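Local coordinates for putative transcriptional regulator (Bacillus cytotoxicus NVH 391-98, PDB 3K4H), which probably regulates transcription as a LacI-family sugar-responsive repressor, with glucose units bound in the cleft between the two lobes of its core, at residues 218-229 / 278-286; 115-123 / 145-156. All coordinates share one frame; numbering follows the deposited sequence.

Interaction 1: residues 218-229 / 278-286; sequences VPKDVSIVSFNN and LLKRQTCEG. With GLC (alpha-D-glucopyranose), chain C.
In the C-terminal lobe of this LacI-type core, the tail after strand 277-279 bonds to the start of strand 223-227, where T283 holds both polar backbone atoms of I224. The backbone N of I224 donates to T283 O at 3.1 Å, and T283 OG1 donates to I224 O at 2.9 Å. The hydroxyl reaches that carbonyl because OG1 sits between the backbone N and the carbonyl carbon (chi1 40°), and the same OG1 accepts the backbone N of S241. T283 CG2, on the next branch, lies alongside V218 CG1 at 3.6 Å, the two side chains pointing the same way. One residue further back along the strand, S223 OG accepts the backbone N of E285 at 3.3 Å, a long but nearly straight bond (171° at the hydrogen).

Beyond C284 the tail passes the loop 218-222. P219, which follows a cis peptide bond, lays its CB against T283 O and its CG near Q282 O, and the side chain of E285 crosses it at about a right angle. The two methyls of V225 reach different parts of 278-286: CG1 meets L278 CD1 of the strand at 3.9 Å, CG2 meets C284 SG of the tail at 3.8 Å.

At the cleft end, where N228 lines the glycan pocket, R281 NH1 donates to N229 OD1 at 2.9 Å. The oxygen lies in the guanidinium plane, but the donor stands above the amide plane, the two planes being 62° apart. L279 CD1 covers part of one guanidinium face. R281 NH1 also bonds S233 and NE bonds L240 O, while N229 ND2 turns to D244. The sheet, of strand order 2-1-3-4-5-6, is consistent with the type I periplasmic-binding-protein fold.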
# COMPACT_ATOMS: atom_id res chain seq x y z
N VAL A 218 -18.13 28.25 4.78
CA VAL A 218 -17.89 26.84 4.54
C VAL A 218 -19.07 26.06 5.10
O VAL A 218 -19.46 26.30 6.25
CB VAL A 218 -16.54 26.37 5.15
CG1 VAL A 218 -16.28 24.91 4.82
CG2 VAL A 218 -15.41 27.21 4.64
N PRO A 219 -19.66 25.15 4.30
CA PRO A 219 -19.21 24.77 2.97
C PRO A 219 -20.04 25.23 1.79
O PRO A 219 -19.91 24.66 0.69
CB PRO A 219 -19.34 23.27 3.03
CG PRO A 219 -20.58 23.08 3.79
CD PRO A 219 -20.62 24.18 4.83
N LYS A 220 -20.90 26.23 1.99
CA LYS A 220 -21.74 26.66 0.88
C LYS A 220 -20.89 27.23 -0.26
O LYS A 220 -21.10 26.89 -1.42
CB LYS A 220 -22.84 27.63 1.32
CG LYS A 220 -22.37 28.95 1.89
CD LYS A 220 -23.46 30.06 1.82
CE LYS A 220 -24.66 29.82 2.75
NZ LYS A 220 -25.31 31.09 3.18
N ASP A 221 -19.91 28.08 0.08
CA ASP A 221 -19.08 28.72 -0.93
C ASP A 221 -17.86 27.86 -1.32
O ASP A 221 -17.47 27.81 -2.50
CB ASP A 221 -18.62 30.09 -0.44
CG ASP A 221 -19.77 31.03 -0.11
OD1 ASP A 221 -20.70 31.16 -0.93
OD2 ASP A 221 -19.74 31.67 0.96
N VAL A 222 -17.26 27.20 -0.34
CA VAL A 222 -16.05 26.43 -0.58
C VAL A 222 -16.08 25.21 0.29
O VAL A 222 -16.34 25.33 1.49
CB VAL A 222 -14.77 27.23 -0.24
CG1 VAL A 222 -13.54 26.37 -0.43
CG2 VAL A 222 -14.63 28.44 -1.10
N SER A 223 -15.83 24.05 -0.30
CA SER A 223 -15.69 22.81 0.44
C SER A 223 -14.21 22.57 0.77
O SER A 223 -13.32 22.83 -0.06
CB SER A 223 -16.25 21.63 -0.37
OG SER A 223 -17.61 21.82 -0.69
N ILE A 224 -13.96 22.06 1.97
CA ILE A 224 -12.61 21.75 2.44
C ILE A 224 -12.58 20.30 2.91
O ILE A 224 -13.43 19.91 3.70
CB ILE A 224 -12.25 22.58 3.69
CG1 ILE A 224 -12.36 24.08 3.44
CG2 ILE A 224 -10.87 22.22 4.22
CD1 ILE A 224 -12.36 24.88 4.75
N VAL A 225 -11.61 19.51 2.45
CA VAL A 225 -11.24 18.29 3.15
C VAL A 225 -9.77 18.41 3.53
O VAL A 225 -8.99 18.99 2.76
CB VAL A 225 -11.38 17.04 2.29
CG1 VAL A 225 -11.09 15.83 3.15
CG2 VAL A 225 -12.78 16.94 1.72
N SER A 226 -9.39 17.88 4.68
CA SER A 226 -8.04 17.90 5.17
C SER A 226 -7.66 16.56 5.71
O SER A 226 -8.40 15.64 5.66
CB SER A 226 -7.88 18.95 6.23
OG SER A 226 -7.34 18.37 7.37
N PHE A 227 -6.49 16.45 6.27
CA PHE A 227 -5.96 15.18 6.69
C PHE A 227 -5.53 15.17 8.12
O PHE A 227 -5.15 16.15 8.63
CB PHE A 227 -4.72 14.87 5.91
CG PHE A 227 -4.95 14.09 4.70
CD1 PHE A 227 -4.79 12.77 4.70
CD2 PHE A 227 -5.24 14.69 3.54
CE1 PHE A 227 -4.99 12.08 3.57
CE2 PHE A 227 -5.43 13.98 2.44
CZ PHE A 227 -5.30 12.69 2.45
N ASN A 228 -5.56 14.02 8.74
CA ASN A 228 -5.09 13.77 10.08
C ASN A 228 -5.99 13.82 11.30
O ASN A 228 -5.63 13.32 12.29
CB ASN A 228 -4.11 14.87 10.39
CG ASN A 228 -2.77 14.67 9.80
OD1 ASN A 228 -1.90 15.47 10.01
ND2 ASN A 228 -2.58 13.63 9.07
N ASN A 229 -7.21 14.26 11.23
CA ASN A 229 -8.04 14.12 12.39
C ASN A 229 -7.60 14.69 13.71
O ASN A 229 -7.76 14.07 14.72
CB ASN A 229 -8.42 12.69 12.57
CG ASN A 229 -9.60 12.54 13.43
OD1 ASN A 229 -10.11 13.48 13.95
ND2 ASN A 229 -10.02 11.34 13.60
N LEU A 278 -11.82 8.34 5.58
CA LEU A 278 -12.32 9.66 5.30
C LEU A 278 -13.54 9.97 6.19
O LEU A 278 -14.58 9.32 6.05
CB LEU A 278 -12.68 9.74 3.84
CG LEU A 278 -13.42 10.97 3.37
CD1 LEU A 278 -12.63 12.27 3.60
CD2 LEU A 278 -13.65 10.71 1.92
N LEU A 279 -13.43 10.92 7.09
CA LEU A 279 -14.55 11.27 7.90
C LEU A 279 -15.18 12.46 7.36
O LEU A 279 -14.60 13.49 7.40
CB LEU A 279 -14.10 11.70 9.25
CG LEU A 279 -13.17 10.77 9.95
CD1 LEU A 279 -12.80 11.39 11.18
CD2 LEU A 279 -13.91 9.57 10.19
N LYS A 280 -16.40 12.36 6.88
CA LYS A 280 -17.03 13.52 6.36
C LYS A 280 -17.78 14.14 7.46
O LYS A 280 -18.66 13.56 8.00
CB LYS A 280 -17.97 13.12 5.27
CG LYS A 280 -17.66 11.80 4.72
CD LYS A 280 -18.04 11.68 3.31
CE LYS A 280 -17.73 10.32 2.85
NZ LYS A 280 -18.03 10.13 1.47
N ARG A 281 -17.37 15.33 7.84
CA ARG A 281 -18.09 16.00 8.86
C ARG A 281 -18.93 17.07 8.24
O ARG A 281 -19.84 16.80 7.54
CB ARG A 281 -17.13 16.57 9.89
CG ARG A 281 -16.08 15.59 10.39
CD ARG A 281 -15.74 15.74 11.86
NE ARG A 281 -14.31 15.72 12.14
CZ ARG A 281 -13.72 14.84 12.92
NH1 ARG A 281 -12.44 14.90 13.12
NH2 ARG A 281 -14.40 13.91 13.50
N GLN A 282 -18.63 18.31 8.55
CA GLN A 282 -19.37 19.42 8.02
C GLN A 282 -18.86 20.42 7.00
O GLN A 282 -19.45 21.41 6.81
CB GLN A 282 -20.08 20.08 9.16
CG GLN A 282 -21.10 19.13 9.64
CD GLN A 282 -21.21 19.08 11.10
OE1 GLN A 282 -21.60 20.05 11.70
NE2 GLN A 282 -20.89 17.95 11.68
N THR A 283 -17.74 20.18 6.37
CA THR A 283 -17.16 21.18 5.51
C THR A 283 -17.33 20.93 4.07
O THR A 283 -16.69 21.52 3.29
CB THR A 283 -15.72 21.36 5.76
OG1 THR A 283 -15.12 20.10 5.99
CG2 THR A 283 -15.53 22.15 6.96
N CYS A 284 -18.20 20.02 3.72
CA CYS A 284 -18.45 19.73 2.33
C CYS A 284 -19.90 19.81 1.91
O CYS A 284 -20.76 19.34 2.59
CB CYS A 284 -17.87 18.39 2.01
SG CYS A 284 -16.20 18.49 1.92
N GLU A 285 -20.15 20.39 0.75
CA GLU A 285 -21.48 20.52 0.21
C GLU A 285 -21.53 20.16 -1.24
O GLU A 285 -20.54 20.12 -1.90
CB GLU A 285 -21.97 21.93 0.34
CG GLU A 285 -23.33 22.02 0.83
CD GLU A 285 -23.68 23.40 1.22
OE1 GLU A 285 -24.03 23.62 2.39
OE2 GLU A 285 -23.61 24.27 0.37
N GLY A 286 -22.72 19.88 -1.73
CA GLY A 286 -22.90 19.54 -3.11
C GLY A 286 -22.66 20.70 -4.02
O GLY A 286 -22.84 21.84 -3.65
C1 GLC C . 2.02 16.43 9.36
C2 GLC C . 3.43 16.00 9.74
C3 GLC C . 3.94 14.99 8.74
C4 GLC C . 2.99 13.81 8.82
C5 GLC C . 1.62 14.24 8.30
C6 GLC C . 0.60 13.09 8.46
O1 GLC C . 2.09 17.32 8.28
O2 GLC C . 4.28 17.13 9.72
O3 GLC C . 5.28 14.65 9.03
O4 GLC C . 3.45 12.70 8.08
O5 GLC C . 1.14 15.37 9.00
O6 GLC C . -0.42 13.14 7.48

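Interaction 2: residues 115-123 / 145-156; sequences NYTAAREVA and VTRDRLAGMSDA. With GLC (alpha-D-glucopyranose), chain B; GLC (alpha-D-glucopyranose), chain C.
Helices 115-123 and 145-156 run in the same general direction at 40°, their axes 6.9 Å apart at the closest point, with R120 and G152 nearest at the crossing. G152 has no side chain, and the backbones come close: its CA lies 3.5 Å from Y116 O and also sits over one face of the Y116 ring. With chi1 at 178°, Y116 sends its ring away from its own backbone N and across the partner helix as a knob among D148, A151, G152 and D155. At its far end Y116 OH donates to D155 OD2 at 2.5 Å. D155 OD2 also forms a salt bridge with R120 of the second subunit, and R120 returns the same bridge to D155 there, putting this end in the dimer interface. In this type I periplasmic-binding fold the two helices cover one side of the C-terminal sheet, with A119 and M153 both on M197 of strand 195-198. Small residues continue the packing, A123 CB meeting A156 CB at 3.6 Å. Toward the cleft, R149 reaches N115 OD1 side-on with NH2 at 2.7 Å and NE at 2.9 Å, both from the same face of the amide, whose plane is 80° from the guanidinium. This holds N115 ND2 toward O6 of the chain B glucose (3.1 Å), while R149 NH1 and NH2 both donate to O6 of the chain C glucose, NH1 at 2.8 Å.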
# COMPACT_ATOMS: atom_id res chain seq x y z
N ASN A 115 -1.27 6.87 1.15
CA ASN A 115 -1.56 8.26 0.90
C ASN A 115 -2.00 8.54 -0.53
O ASN A 115 -2.86 9.39 -0.76
CB ASN A 115 -0.33 9.07 1.23
CG ASN A 115 -0.21 9.32 2.69
OD1 ASN A 115 -1.20 9.69 3.33
ND2 ASN A 115 0.98 9.12 3.24
N TYR A 116 -1.43 7.81 -1.49
CA TYR A 116 -1.84 7.96 -2.87
C TYR A 116 -3.32 7.69 -2.99
O TYR A 116 -4.07 8.52 -3.51
CB TYR A 116 -1.06 7.04 -3.80
CG TYR A 116 -1.51 7.16 -5.23
CD1 TYR A 116 -0.96 8.12 -6.07
CD2 TYR A 116 -2.51 6.34 -5.73
CE1 TYR A 116 -1.39 8.22 -7.39
CE2 TYR A 116 -2.94 6.44 -7.01
CZ TYR A 116 -2.38 7.38 -7.84
OH TYR A 116 -2.84 7.46 -9.11
N THR A 117 -3.76 6.55 -2.47
CA THR A 117 -5.16 6.20 -2.54
C THR A 117 -6.06 7.05 -1.64
O THR A 117 -7.21 7.33 -2.01
CB THR A 117 -5.36 4.71 -2.26
OG1 THR A 117 -4.46 3.98 -3.10
CG2 THR A 117 -6.79 4.30 -2.56
N ALA A 118 -5.57 7.46 -0.48
CA ALA A 118 -6.41 8.29 0.38
C ALA A 118 -6.79 9.55 -0.41
O ALA A 118 -7.97 9.86 -0.51
CB ALA A 118 -5.75 8.61 1.69
N ALA A 119 -5.79 10.20 -1.03
CA ALA A 119 -5.98 11.45 -1.79
C ALA A 119 -6.82 11.23 -3.04
O ALA A 119 -7.66 12.05 -3.38
CB ALA A 119 -4.64 12.09 -2.15
N ARG A 120 -6.60 10.12 -3.73
CA ARG A 120 -7.47 9.74 -4.82
C ARG A 120 -8.90 9.70 -4.33
O ARG A 120 -9.79 10.20 -5.00
CB ARG A 120 -7.09 8.35 -5.35
CG ARG A 120 -6.16 8.36 -6.53
CD ARG A 120 -6.92 8.09 -7.80
NE ARG A 120 -6.22 7.14 -8.68
CZ ARG A 120 -6.82 6.27 -9.48
NH1 ARG A 120 -8.14 6.21 -9.56
NH2 ARG A 120 -6.10 5.47 -10.22
N GLU A 121 -9.13 9.10 -3.17
CA GLU A 121 -10.49 8.88 -2.69
C GLU A 121 -11.15 10.20 -2.30
O GLU A 121 -12.32 10.44 -2.64
CB GLU A 121 -10.49 7.92 -1.51
CG GLU A 121 -10.37 6.45 -1.87
CD GLU A 121 -10.07 5.59 -0.66
OE1 GLU A 121 -9.69 6.13 0.40
OE2 GLU A 121 -10.19 4.35 -0.76
N VAL A 122 -10.40 11.05 -1.61
CA VAL A 122 -10.86 12.40 -1.30
C VAL A 122 -11.25 13.15 -2.59
O VAL A 122 -12.27 13.84 -2.62
CB VAL A 122 -9.80 13.18 -0.49
CG1 VAL A 122 -10.15 14.65 -0.38
CG2 VAL A 122 -9.69 12.62 0.91
N ALA A 123 -10.44 13.01 -3.64
CA ALA A 123 -10.68 13.76 -4.86
C ALA A 123 -11.88 13.17 -5.57
O ALA A 123 -12.70 13.91 -6.14
CB ALA A 123 -9.45 13.77 -5.75
N VAL A 145 5.03 12.39 1.77
CA VAL A 145 3.61 12.43 2.03
C VAL A 145 2.91 13.51 1.17
O VAL A 145 1.81 13.29 0.66
CB VAL A 145 3.29 12.58 3.52
CG1 VAL A 145 3.85 13.90 4.09
CG2 VAL A 145 1.79 12.48 3.74
N THR A 146 3.57 14.65 0.98
CA THR A 146 3.05 15.69 0.10
C THR A 146 3.05 15.28 -1.38
O THR A 146 2.06 15.47 -2.06
CB THR A 146 3.79 17.03 0.28
OG1 THR A 146 3.81 17.37 1.68
CG2 THR A 146 3.07 18.14 -0.48
N ARG A 147 4.14 14.72 -1.88
CA ARG A 147 4.17 14.31 -3.27
C ARG A 147 3.09 13.30 -3.55
O ARG A 147 2.44 13.37 -4.59
CB ARG A 147 5.52 13.70 -3.65
CG ARG A 147 6.44 14.57 -4.43
CD ARG A 147 7.42 13.66 -5.16
NE ARG A 147 8.57 14.40 -5.68
CZ ARG A 147 9.61 14.82 -4.94
NH1 ARG A 147 9.67 14.61 -3.63
NH2 ARG A 147 10.59 15.48 -5.54
N ASP A 148 2.91 12.35 -2.64
CA ASP A 148 1.95 11.27 -2.83
C ASP A 148 0.52 11.80 -2.84
O ASP A 148 -0.27 11.44 -3.73
CB ASP A 148 2.05 10.24 -1.72
CG ASP A 148 3.19 9.26 -1.91
OD1 ASP A 148 3.57 8.63 -0.91
OD2 ASP A 148 3.69 9.11 -3.05
N ARG A 149 0.21 12.63 -1.83
CA ARG A 149 -1.11 13.25 -1.70
C ARG A 149 -1.42 14.12 -2.92
O ARG A 149 -2.49 13.99 -3.51
CB ARG A 149 -1.25 13.98 -0.38
CG ARG A 149 -1.58 13.00 0.71
CD ARG A 149 -1.69 13.61 2.07
NE ARG A 149 -1.64 12.54 3.07
CZ ARG A 149 -1.38 12.71 4.36
NH1 ARG A 149 -1.15 13.90 4.85
NH2 ARG A 149 -1.33 11.66 5.17
N LEU A 150 -0.46 14.95 -3.33
CA LEU A 150 -0.55 15.56 -4.63
C LEU A 150 -0.84 14.57 -5.75
O LEU A 150 -1.75 14.77 -6.54
CB LEU A 150 0.70 16.36 -4.98
CG LEU A 150 0.51 17.14 -6.27
CD1 LEU A 150 -0.77 17.98 -6.24
CD2 LEU A 150 1.70 18.03 -6.54
N ALA A 151 -0.06 13.50 -5.83
CA ALA A 151 -0.10 12.58 -6.97
C ALA A 151 -1.48 11.95 -7.13
O ALA A 151 -2.01 11.90 -8.21
CB ALA A 151 0.98 11.53 -6.86
N GLY A 152 -2.05 11.48 -6.02
CA GLY A 152 -3.38 10.87 -6.00
C GLY A 152 -4.51 11.79 -6.39
O GLY A 152 -5.42 11.38 -7.10
N MSE A 153 -4.49 13.04 -5.94
CA MSE A 153 -5.57 13.95 -6.29
C MSE A 153 -5.44 14.37 -7.77
O MSE A 153 -6.44 14.48 -8.51
CB MSE A 153 -5.58 15.17 -5.36
CG MSE A 153 -5.20 16.46 -6.04
SE MSE A 153 -6.14 17.99 -5.28
CE MSE A 153 -5.87 19.24 -6.76
N SER A 154 -4.19 14.58 -8.17
CA SER A 154 -3.83 14.94 -9.52
C SER A 154 -4.31 13.89 -10.53
O SER A 154 -4.98 14.24 -11.52
CB SER A 154 -2.31 15.17 -9.59
OG SER A 154 -1.85 15.27 -10.92
N ASP A 155 -3.99 12.62 -10.30
CA ASP A 155 -4.43 11.53 -11.17
C ASP A 155 -5.94 11.45 -11.22
O ASP A 155 -6.52 11.27 -12.28
CB ASP A 155 -3.85 10.17 -10.74
CG ASP A 155 -2.39 9.99 -11.13
OD1 ASP A 155 -1.88 10.72 -12.01
OD2 ASP A 155 -1.73 9.11 -10.55
N ALA A 156 -6.56 11.58 -10.05
CA ALA A 156 -8.01 11.52 -9.95
C ALA A 156 -8.66 12.57 -10.85
O ALA A 156 -9.66 12.29 -11.54
CB ALA A 156 -8.47 11.66 -8.50
C1 GLC B . 3.85 11.53 8.79
C2 GLC B . 5.22 11.17 8.26
C3 GLC B . 5.06 10.88 6.78
C4 GLC B . 4.05 9.74 6.56
C5 GLC B . 2.75 10.03 7.27
C6 GLC B . 1.85 8.82 7.17
O2 GLC B . 6.08 12.27 8.46
O3 GLC B . 6.35 10.65 6.27
O4 GLC B . 3.64 9.66 5.23
O5 GLC B . 2.96 10.43 8.61
O6 GLC B . 0.81 9.18 6.29
C1 GLC C . 2.02 16.43 9.36
C2 GLC C . 3.43 16.00 9.74
C3 GLC C . 3.94 14.99 8.74
C4 GLC C . 2.99 13.81 8.82
C5 GLC C . 1.62 14.24 8.30
C6 GLC C . 0.60 13.09 8.46
O1 GLC C . 2.09 17.32 8.28
O2 GLC C . 4.28 17.13 9.72
O3 GLC C . 5.28 14.65 9.03
O4 GLC C . 3.45 12.70 8.08
O5 GLC C . 1.14 15.37 9.00
O6 GLC C . -0.42 13.14 7.48

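Overall arrangement
Interaction 2 is the more buried and lies closer to the centre of the chain; interaction 1 is partly buried, with K220 and Q282 exposed at its edge. Both belong to the C-terminal lobe: 115-123 and 145-156 form a helix pair on the sheet, whereas 278-286 comprises the end of the antiparallel outer strand and the tail that bonds to the start of 223-227. They meet where F227 of 218-229 packs on R149 in a cation-pi contact and V225 on V122. Backbone-directed hydrogen bonds dominate interaction 1, close helix packing and side-chain hydrogen bonds of R149 and Y116 interaction 2. Each has an end at the glycan, but the second subunit touches interaction 2 alone.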